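Deseasin MCP-01 (Pseudoalteromonas sp., PDB 3VV3) cleaves proteins, collagen among them, as a calcium-binding serine protease of the subtilisin family. Local coordinates at residues Gly14-Gly19 with Asp30-Trp35; Gly248-Gly253 with Gly316-Val321. All coordinates share one frame; numbering follows the deposited sequence.

Overall arrangement
Contact 2 is the more deeply placed: all its touching residues are buried, and it adds 316-321 to the edge strand of the central parallel sheet. Contact 1, centred about 18 Å from the centre of the chain, is partly buried and joins two loop-rich pieces of the N-terminal region beside a pair of calcium ions. Its chemistry is mixed, with a small apolar patch next to metal ligands and water, whereas contact 2 rests on backbone pairing and a small apolar touch, the R318 charge being answered by aspartates outside its two segments. Their centres lie about 12 Å apart and the two touch directly. D30 OD2 probably accepts from N320 ND2 at 2.9 Å, and V321 CG1 packs against A34 CB at 3.7 Å.

Contact 1: residues Gly14-Gly19 with Asp30-Trp35; sequences GLNNEG and DAPEAW. With CA (calcium ion), chain E; CA (calcium ion), chain D.
L15 and A31 form the tight side of this contact. The backbone N of A31, in the first turn of helix 31-34, donates to L15 O over 3.1 Å. The same oxygen has P32 CD pressed against it at 3.2 Å, and the CB atoms of L15 and A31 meet at 3.8 Å. CG of L15 lies anti to its carbonyl carbon (chi1 -57°); the side chain crosses that of W35 at about a right angle, with CD1 4.0 Å from CH2 at the ring edge and near the ring plane. W35 NE1 is held by V126 O.

The other side is looser and wetter where N16 only brushes the proline ring, CB to P32 CG 3.8 Å, and where N17 O and both carboxylate oxygens of E33 accept from three waters that are themselves calcium ligands. D30, by contrast, is gripped by metal: OD1 lies 2.5 Å from the calcium that carries those three waters and 2.6 Å from the second, which OD2 also binds, with N320 a probable further partner of OD2. D26 and D28 supply further ligands. Loop and helix start thus flank a two-calcium site in which D26 and D30 serve both ions.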
loop_
_atom_site.group_PDB
_atom_site.type_symbol
_atom_site.label_atom_id
_atom_site.label_comp_id
_atom_site.label_asym_id
_atom_site.label_seq_id
_atom_site.Cartn_x
_atom_site.Cartn_y
_atom_site.Cartn_z
ATOM N N GLY A 14 -9.089 11.461 12.203
ATOM C CA GLY A 14 -7.897 12.293 12.194
ATOM C C GLY A 14 -8.214 13.774 12.293
ATOM O O GLY A 14 -7.432 14.552 12.838
ATOM N N LEU A 15 -9.360 14.166 11.749
ATOM C CA LEU A 15 -9.779 15.567 11.789
ATOM C C LEU A 15 -10.515 15.859 13.095
ATOM O O LEU A 15 -10.337 16.919 13.722
ATOM C CB LEU A 15 -10.686 15.899 10.598
ATOM C CG LEU A 15 -10.127 15.649 9.190
ATOM C CD1 LEU A 15 -11.124 16.117 8.134
ATOM C CD2 LEU A 15 -8.788 16.362 9.015
ATOM N N ASN A 16 -11.341 14.902 13.504
ATOM C CA ASN A 16 -12.107 15.033 14.739
ATOM C C ASN A 16 -12.366 13.656 15.339
ATOM O O ASN A 16 -13.033 12.824 14.732
ATOM C CB ASN A 16 -13.427 15.749 14.465
ATOM C CG ASN A 16 -14.189 16.071 15.736
ATOM O OD1 ASN A 16 -15.273 15.532 15.982
ATOM N ND2 ASN A 16 -13.622 16.950 16.552
ATOM N N ASN A 17 -11.812 13.424 16.522
ATOM C CA ASN A 17 -11.886 12.125 17.179
ATOM C C ASN A 17 -12.646 12.270 18.499
ATOM O O ASN A 17 -12.203 12.995 19.391
ATOM C CB ASN A 17 -10.461 11.629 17.448
ATOM C CG ASN A 17 -10.400 10.156 17.822
ATOM O OD1 ASN A 17 -11.419 9.512 18.085
ATOM N ND2 ASN A 17 -9.187 9.620 17.854
ATOM N N GLU A 18 -13.790 11.624 18.596
ATOM C CA GLU A 18 -14.570 11.522 19.837
ATOM C C GLU A 18 -14.587 10.095 20.358
ATOM O O GLU A 18 -15.325 9.773 21.240
ATOM C CB GLU A 18 -16.013 11.921 19.636
ATOM C CG GLU A 18 -16.199 12.994 18.636
ATOM C CD GLU A 18 -16.421 14.333 19.244
ATOM O OE1 GLU A 18 -15.840 14.552 20.282
ATOM O OE2 GLU A 18 -17.158 15.142 18.653
ATOM N N GLY A 19 -13.699 9.290 19.810
ATOM C CA GLY A 19 -13.658 7.879 20.156
ATOM C C GLY A 19 -14.566 7.035 19.281
ATOM O O GLY A 19 -14.744 5.839 19.524
ATOM N N ASP A 30 -7.511 18.528 15.684
ATOM C CA ASP A 30 -8.362 19.662 16.058
ATOM C C ASP A 30 -8.771 20.496 14.842
ATOM O O ASP A 30 -8.698 21.730 14.878
ATOM C CB ASP A 30 -7.664 20.568 17.094
ATOM C CG ASP A 30 -7.726 20.009 18.521
ATOM O OD1 ASP A 30 -8.581 19.146 18.798
ATOM O OD2 ASP A 30 -6.930 20.453 19.369
ATOM N N ALA A 31 -9.214 19.831 13.776
ATOM C CA ALA A 31 -9.592 20.527 12.548
ATOM C C ALA A 31 -10.822 21.436 12.705
ATOM O O ALA A 31 -10.817 22.561 12.214
ATOM C CB ALA A 31 -9.797 19.538 11.403
ATOM N N PRO A 32 -11.889 20.950 13.370
ATOM C CA PRO A 32 -13.066 21.827 13.484
ATOM C C PRO A 32 -12.753 23.114 14.236
ATOM O O PRO A 32 -13.283 24.176 13.902
ATOM C CB PRO A 32 -14.069 20.972 14.268
ATOM C CG PRO A 32 -13.647 19.539 13.969
ATOM C CD PRO A 32 -12.144 19.606 13.929
ATOM N N GLU A 33 -11.901 23.023 15.245
ATOM C CA GLU A 33 -11.473 24.212 15.961
ATOM C C GLU A 33 -10.707 25.131 15.010
ATOM O O GLU A 33 -10.963 26.335 14.949
ATOM C CB GLU A 33 -10.621 23.828 17.170
ATOM C CG GLU A 33 -11.400 23.139 18.305
ATOM C CD GLU A 33 -11.685 21.655 18.079
ATOM O OE1 GLU A 33 -11.285 21.094 17.028
ATOM O OE2 GLU A 33 -12.324 21.042 18.974
ATOM N N ALA A 34 -9.782 24.559 14.245
ATOM C CA ALA A 34 -8.999 25.354 13.303
ATOM C C ALA A 34 -9.900 26.048 12.287
ATOM O O ALA A 34 -9.640 27.185 11.879
ATOM C CB ALA A 34 -7.952 24.478 12.586
ATOM N N TRP A 35 -10.964 25.366 11.885
ATOM C CA TRP A 35 -11.854 25.908 10.864
ATOM C C TRP A 35 -12.609 27.155 11.319
ATOM O O TRP A 35 -13.198 27.849 10.504
ATOM C CB TRP A 35 -12.826 24.841 10.359
ATOM C CG TRP A 35 -12.135 23.745 9.598
ATOM C CD1 TRP A 35 -10.950 23.841 8.918
ATOM C CD2 TRP A 35 -12.588 22.397 9.427
ATOM N NE1 TRP A 35 -10.637 22.630 8.343
ATOM C CE2 TRP A 35 -11.626 21.729 8.639
ATOM C CE3 TRP A 35 -13.711 21.684 9.873
ATOM C CZ2 TRP A 35 -11.757 20.392 8.277
ATOM C CZ3 TRP A 35 -13.840 20.360 9.513
ATOM C CH2 TRP A 35 -12.863 19.722 8.721
HETATM CA CA CA E . -7.514 18.906 21.183
HETATM CA CA CA D . -10.246 17.250 19.116
HETATM O O HOH W 1 -11.931 15.806 19.781
HETATM O O HOH W 2 -11.583 18.836 20.160
HETATM O O HOH W 3 -11.369 18.271 17.033
HETATM O O HOH W 4 -9.404 19.976 21.766
HETATM O O HOH W 5 -6.996 20.432 23.075
#

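Contact 2: residues Gly248-Gly253 with Gly316-Val321; sequences GAPGSG and GTRLNV
A short parallel bridge at the edge of the central sheet of the subtilase fold joins G248-G253 to G316-V321. Strand 247-250 is the outermost of the sheet's seven strands in this chain, and the two-residue strand 317-318 runs alongside it, paired through G248 and R318. G248 N donates to T317 O at 3.0 Å, and G248 O accepts from L319 N at 2.8 Å, with an angle of 163° at the hydrogen. One residue thus bonds to the neighbours on both sides of its partner, as a parallel bridge requires. G248 O also receives a CA-H...O contact from R318 CA.

A249 CB meets L319 CB at 3.9 Å, and L319 CD2 lies only slightly farther from the same methyl. Helix 269-284 packs on both residues, through V276 on A249 and A279 on L319, which closes the apolar patch.

The R318 side chain is directed by its torsions. CG is anti to the backbone N (chi1 -173°) and passes 3.9 Å from G248 O, and the chain then bends at chi2 and chi3, with CD 4.4 Å from P250 CD. Its guanidinium is gripped from several directions: NH1 donates to L319 O at 2.9 Å, from above the carbonyl plane, and also pairs with D304 in a salt bridge, while NH2 makes a second one with D232. These two carboxylates probably balance the buried charge and fix the rotation of the group. Since 317-318 also pairs antiparallel with 304-305, the contact attaches this short antiparallel pair to the edge of the parallel sheet of a subtilisin-like alpha/beta core.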
loop_
_atom_site.group_PDB
_atom_site.type_symbol
_atom_site.label_atom_id
_atom_site.label_comp_id
_atom_site.label_asym_id
_atom_site.label_seq_id
_atom_site.Cartn_x
_atom_site.Cartn_y
_atom_site.Cartn_z
ATOM N N GLY A 248 4.650 13.572 13.787
ATOM C CA GLY A 248 3.669 12.595 13.346
ATOM C C GLY A 248 2.327 13.219 13.013
ATOM O O GLY A 248 2.058 14.352 13.400
ATOM N N ALA A 249 1.493 12.482 12.287
ATOM C CA ALA A 249 0.128 12.902 11.979
ATOM C C ALA A 249 -0.702 11.650 11.686
ATOM O O ALA A 249 -0.142 10.585 11.413
ATOM C CB ALA A 249 0.104 13.870 10.784
ATOM N N PRO A 250 -2.033 11.767 11.735
ATOM C CA PRO A 250 -2.885 10.588 11.537
ATOM C C PRO A 250 -2.669 9.878 10.191
ATOM O O PRO A 250 -2.788 10.490 9.115
ATOM C CB PRO A 250 -4.304 11.168 11.617
ATOM C CG PRO A 250 -4.156 12.351 12.507
ATOM C CD PRO A 250 -2.823 12.954 12.114
ATOM N N GLY A 251 -2.379 8.582 10.257
ATOM C CA GLY A 251 -2.207 7.791 9.048
ATOM C C GLY A 251 -2.803 6.393 9.112
ATOM O O GLY A 251 -2.745 5.655 8.133
ATOM N N SER A 252 -3.364 6.027 10.267
ATOM C CA SER A 252 -3.983 4.706 10.435
ATOM C C SER A 252 -5.485 4.767 10.168
ATOM O O SER A 252 -6.221 5.442 10.894
ATOM C CB SER A 252 -3.758 4.175 11.859
ATOM O OG SER A 252 -2.389 3.921 12.112
ATOM N N GLY A 253 -5.935 4.057 9.138
ATOM C CA GLY A 253 -7.355 3.968 8.836
ATOM C C GLY A 253 -7.943 5.300 8.407
ATOM O O GLY A 253 -8.869 5.823 9.040
ATOM N N GLY A 316 8.822 15.344 18.532
ATOM C CA GLY A 316 8.047 14.523 19.447
ATOM C C GLY A 316 6.596 14.959 19.549
ATOM O O GLY A 316 5.938 14.729 20.562
ATOM N N THR A 317 6.088 15.596 18.496
ATOM C CA THR A 317 4.715 16.069 18.502
ATOM C C THR A 317 3.866 15.434 17.405
ATOM O O THR A 317 4.382 14.957 16.394
ATOM C CB THR A 317 4.651 17.585 18.302
ATOM O OG1 THR A 317 5.295 17.912 17.065
ATOM C CG2 THR A 317 5.353 18.317 19.451
ATOM N N ARG A 318 2.561 15.451 17.629
ATOM C CA ARG A 318 1.582 15.024 16.650
ATOM C C ARG A 318 0.847 16.265 16.163
ATOM O O ARG A 318 0.449 17.105 16.965
ATOM C CB ARG A 318 0.601 14.026 17.283
ATOM C CG ARG A 318 -0.374 13.390 16.292
ATOM C CD ARG A 318 -1.722 14.100 16.262
ATOM N NE ARG A 318 -2.399 13.988 17.557
ATOM C CZ ARG A 318 -2.747 15.021 18.318
ATOM N NH1 ARG A 318 -2.512 16.267 17.911
ATOM N NH2 ARG A 318 -3.346 14.804 19.485
ATOM N N LEU A 319 0.682 16.370 14.844
ATOM C CA LEU A 319 0.072 17.542 14.205
ATOM C C LEU A 319 -1.159 18.086 14.925
ATOM O O LEU A 319 -2.073 17.341 15.276
ATOM C CB LEU A 319 -0.306 17.204 12.763
ATOM C CG LEU A 319 -0.982 18.291 11.924
ATOM C CD1 LEU A 319 -0.036 19.451 11.648
ATOM C CD2 LEU A 319 -1.499 17.672 10.624
ATOM N N ASN A 320 -1.188 19.400 15.122
ATOM C CA ASN A 320 -2.392 20.060 15.590
ATOM C C ASN A 320 -2.598 21.336 14.793
ATOM O O ASN A 320 -1.893 22.323 14.995
ATOM C CB ASN A 320 -2.313 20.376 17.084
ATOM C CG ASN A 320 -3.638 20.867 17.627
ATOM O OD1 ASN A 320 -4.235 21.799 17.082
ATOM N ND2 ASN A 320 -4.129 20.216 18.678
ATOM N N VAL A 321 -3.552 21.302 13.869
ATOM C CA VAL A 321 -3.680 22.395 12.916
ATOM C C VAL A 321 -4.356 23.605 13.550
ATOM O O VAL A 321 -4.111 24.743 13.140
ATOM C CB VAL A 321 -4.365 21.968 11.597
ATOM C CG1 VAL A 321 -5.831 21.586 11.821
ATOM C CG2 VAL A 321 -4.225 23.089 10.536
#